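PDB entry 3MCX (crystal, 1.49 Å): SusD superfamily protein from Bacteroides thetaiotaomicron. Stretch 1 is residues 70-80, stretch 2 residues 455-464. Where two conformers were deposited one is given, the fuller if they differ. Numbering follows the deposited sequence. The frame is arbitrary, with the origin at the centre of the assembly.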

# COMPACT_ATOMS: atom_id res chain seq x y z
N PRO A 70 -0.55 11.91 13.58
CA PRO A 70 0.43 12.81 12.98
C PRO A 70 0.49 12.75 11.46
O PRO A 70 0.84 13.75 10.83
CB PRO A 70 1.75 12.33 13.61
CG PRO A 70 1.33 11.69 14.94
CD PRO A 70 0.07 10.99 14.56
N TYR A 71 0.21 11.58 10.87
CA TYR A 71 0.06 11.47 9.43
C TYR A 71 -1.21 12.20 8.94
O TYR A 71 -1.17 13.04 8.03
CB TYR A 71 -0.03 10.03 9.01
CG TYR A 71 1.20 9.18 9.20
CD1 TYR A 71 2.48 9.65 9.00
CD2 TYR A 71 1.07 7.84 9.45
CE1 TYR A 71 3.60 8.80 9.10
CE2 TYR A 71 2.18 6.97 9.56
CZ TYR A 71 3.42 7.45 9.37
OH TYR A 71 4.48 6.59 9.50
N TYR A 72 -2.32 11.84 9.54
CA TYR A 72 -3.63 12.39 9.17
C TYR A 72 -3.67 13.90 9.24
O TYR A 72 -4.29 14.55 8.38
CB TYR A 72 -4.66 11.77 10.11
CG TYR A 72 -6.05 12.36 10.10
CD1 TYR A 72 -6.90 12.21 9.00
CD2 TYR A 72 -6.53 13.02 11.20
CE1 TYR A 72 -8.18 12.74 9.03
CE2 TYR A 72 -7.82 13.53 11.24
CZ TYR A 72 -8.63 13.38 10.16
OH TYR A 72 -9.92 13.88 10.22
N GLU A 73 -3.04 14.48 10.26
CA GLU A 73 -3.00 15.92 10.50
C GLU A 73 -1.87 16.64 9.74
O GLU A 73 -1.74 17.85 9.85
CB GLU A 73 -2.84 16.19 12.00
CG GLU A 73 -4.04 15.68 12.79
CD GLU A 73 -3.81 15.61 14.29
OE1 GLU A 73 -2.74 15.98 14.79
OE2 GLU A 73 -4.78 15.16 14.98
N TYR A 74 -1.03 15.89 9.02
CA TYR A 74 0.09 16.51 8.27
C TYR A 74 0.97 17.37 9.14
O TYR A 74 1.46 18.42 8.75
CB TYR A 74 -0.46 17.27 7.05
CG TYR A 74 -0.88 16.36 5.90
CD1 TYR A 74 -2.08 15.67 5.92
CD2 TYR A 74 -0.10 16.27 4.77
CE1 TYR A 74 -2.44 14.85 4.87
CE2 TYR A 74 -0.46 15.48 3.73
CZ TYR A 74 -1.65 14.77 3.76
OH TYR A 74 -2.01 13.95 2.71
N ASN A 75 1.23 16.90 10.36
CA ASN A 75 2.07 17.64 11.29
C ASN A 75 3.23 16.81 11.89
O ASN A 75 3.96 17.31 12.74
CB ASN A 75 1.24 18.31 12.38
CG ASN A 75 0.48 17.33 13.23
OD1 ASN A 75 0.82 16.16 13.27
ND2 ASN A 75 -0.58 17.80 13.88
N VAL A 76 3.40 15.60 11.40
CA VAL A 76 4.44 14.71 11.89
C VAL A 76 5.84 15.34 11.75
O VAL A 76 6.16 15.98 10.74
CB VAL A 76 4.36 13.33 11.18
CG1 VAL A 76 4.63 13.44 9.65
CG2 VAL A 76 5.29 12.33 11.84
N LEU A 77 6.66 15.20 12.79
CA LEU A 77 7.98 15.78 12.89
C LEU A 77 9.08 14.76 12.60
O LEU A 77 8.91 13.55 12.73
CB LEU A 77 8.21 16.32 14.29
CG LEU A 77 7.20 17.34 14.80
CD1 LEU A 77 7.54 17.74 16.25
CD2 LEU A 77 7.12 18.57 13.89
N ALA A 78 10.26 15.28 12.25
CA ALA A 78 11.44 14.44 12.00
C ALA A 78 11.88 13.62 13.19
O ALA A 78 12.54 12.61 12.99
CB ALA A 78 12.61 15.32 11.57
N SER A 79 11.47 14.04 14.39
CA SER A 79 11.81 13.36 15.63
C SER A 79 10.85 12.19 15.96
O SER A 79 11.08 11.53 16.99
CB SER A 79 11.76 14.36 16.76
OG SER A 79 10.47 14.93 16.84
N ASP A 80 9.82 11.95 15.17
CA ASP A 80 8.77 11.00 15.57
C ASP A 80 9.28 9.56 15.42
O ASP A 80 9.54 9.09 14.31
CB ASP A 80 7.53 11.26 14.73
CG ASP A 80 6.29 10.56 15.24
OD1 ASP A 80 6.41 9.34 15.55
OD2 ASP A 80 5.20 11.20 15.26
N LEU A 455 4.33 20.90 0.38
CA LEU A 455 5.62 20.41 0.88
C LEU A 455 5.42 19.31 1.90
O LEU A 455 6.29 18.45 2.02
CB LEU A 455 6.49 21.53 1.47
CG LEU A 455 6.81 22.70 0.56
CD1 LEU A 455 7.61 23.74 1.32
CD2 LEU A 455 7.52 22.16 -0.66
N ARG A 456 4.30 19.33 2.64
CA ARG A 456 4.10 18.33 3.69
C ARG A 456 3.79 16.92 3.19
O ARG A 456 3.76 15.97 3.98
CB ARG A 456 3.02 18.81 4.67
CG ARG A 456 3.37 20.11 5.35
CD ARG A 456 2.18 20.72 6.08
NE ARG A 456 1.12 21.03 5.15
CZ ARG A 456 -0.11 21.36 5.51
NH1 ARG A 456 -0.42 21.42 6.81
NH2 ARG A 456 -1.03 21.65 4.59
N ILE A 457 3.55 16.76 1.88
CA ILE A 457 3.36 15.43 1.32
C ILE A 457 4.59 14.57 1.53
O ILE A 457 4.45 13.38 1.80
CB ILE A 457 3.02 15.46 -0.17
CG1 ILE A 457 1.54 15.82 -0.36
CG2 ILE A 457 3.38 14.12 -0.87
CD1 ILE A 457 1.29 16.56 -1.65
N ALA A 458 5.79 15.14 1.37
CA ALA A 458 7.03 14.43 1.64
C ALA A 458 7.27 14.45 3.15
O ALA A 458 7.47 15.53 3.73
CB ALA A 458 8.19 15.06 0.87
N LEU A 459 7.25 13.26 3.73
CA LEU A 459 7.51 13.14 5.17
C LEU A 459 8.89 13.63 5.49
O LEU A 459 9.80 13.54 4.67
CB LEU A 459 7.37 11.69 5.62
CG LEU A 459 5.96 11.10 5.56
CD1 LEU A 459 6.00 9.66 6.01
CD2 LEU A 459 5.01 11.88 6.46
N PRO A 460 9.11 14.13 6.70
CA PRO A 460 10.45 14.51 7.06
C PRO A 460 11.39 13.31 7.15
O PRO A 460 11.00 12.27 7.63
CB PRO A 460 10.30 15.17 8.44
CG PRO A 460 9.08 14.54 8.97
CD PRO A 460 8.17 14.23 7.84
N ILE A 461 12.59 13.50 6.66
CA ILE A 461 13.67 12.55 6.83
C ILE A 461 13.93 12.47 8.35
O ILE A 461 13.90 13.47 9.03
CB ILE A 461 14.93 13.06 6.12
CG1 ILE A 461 14.70 13.31 4.60
CG2 ILE A 461 16.17 12.11 6.36
CD1 ILE A 461 14.19 12.13 3.81
N PRO A 462 14.18 11.26 8.89
CA PRO A 462 14.39 11.16 10.33
C PRO A 462 15.49 12.08 10.80
O PRO A 462 16.57 12.19 10.18
CB PRO A 462 14.79 9.68 10.53
CG PRO A 462 14.24 8.96 9.38
CD PRO A 462 14.13 9.95 8.23
N GLN A 463 15.29 12.71 11.96
CA GLN A 463 16.28 13.58 12.51
C GLN A 463 17.59 12.84 12.81
O GLN A 463 18.66 13.43 12.73
CB GLN A 463 15.81 14.27 13.82
CG GLN A 463 16.67 15.38 14.29
CD GLN A 463 16.73 16.54 13.33
OE1 GLN A 463 15.71 16.85 12.69
NE2 GLN A 463 17.88 17.21 13.23
N SER A 464 17.48 11.55 13.11
CA SER A 464 18.66 10.71 13.33
C SER A 464 19.59 10.78 12.11
O SER A 464 20.80 10.89 12.26
CB SER A 464 18.22 9.26 13.57
OG SER A 464 17.31 8.80 12.62
O HOH W 1 0.50 20.92 9.57

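How does the end of a helix begin the contact? Tyr71 lies in the last helical turn, and although its CA-to-CB bond points sideways, its m rotamer (chi1 -67°) brings the ring nearer to stretch 2, where CE1 sits 4.0 Å from CD1 of Leu459. The helix then closes with a Schellman motif. Tyr74 takes positive phi, and two backbone bonds run back into the last turn: Asn75 N to Pro70 O at 3.2 Å and Tyr74 N to Tyr71 O at 3.0 Å.

What does Tyr74 offer to Arg456? It offers both side chain and backbone. The CA-to-CB bond of Tyr74 points toward stretch 2, and its CD2 comes within 4.0 Å of Arg456 CB, while Tyr74 CB lies over one face of the guanidinium. The carbonyl oxygen of Tyr74 approaches Arg456 CD at 3.6 Å, but its polar link to the arginine runs through water 1. That water donates to Tyr74 O at 2.8 Å and accepts from Arg456 NH1 at 3.0 Å, so one molecule joins the backbone of the first stretch to the guanidinium of Arg456. Glu73 and Asn75 point away from stretch 2 and engage each other instead, with Asn75 ND2 donating to Glu73 OE1 at 3.0 Å.

Which apolar contacts does Val76 make? Its CG1 packs 3.6 Å from Leu459 CD2 and 4.1 Å from Pro460 CD, so a single methyl group touches two successive residues. Leu459 lies against both Val76 and Tyr71, its CD2 being also 4.2 Å from Tyr71 CD1. The Pro460 ring also packs against the backbone that follows, its CG lying 3.6 Å from Leu77 C and 3.6 Å from Ala78 N. The side chain of Leu77 itself points away.

Why is Ala78 so closely held? Its CA-to-CB bond points toward stretch 2, and the backbones are close here, Ala78 CA lying 4.7 Å from Pro462 CA. Ala78 CB lies 3.9 Å from Pro460 CB and 3.4 Å from Ile461 O. Its carbonyl accepts the one direct hydrogen bond between the stretches, from Gln463 N to Ala78 O, at 2.9 Å and a nearly straight 164°. Pro462 CA adds a CA-H...O contact to the same Ala78 O at 3.5 Å. Ala78 sits inside a type I turn closed by Asp80 N to Leu77 O at 3.1 Å; after Ala78 the contact fades, Ser79 N coming no nearer than 4.4 Å to Gln463 CB.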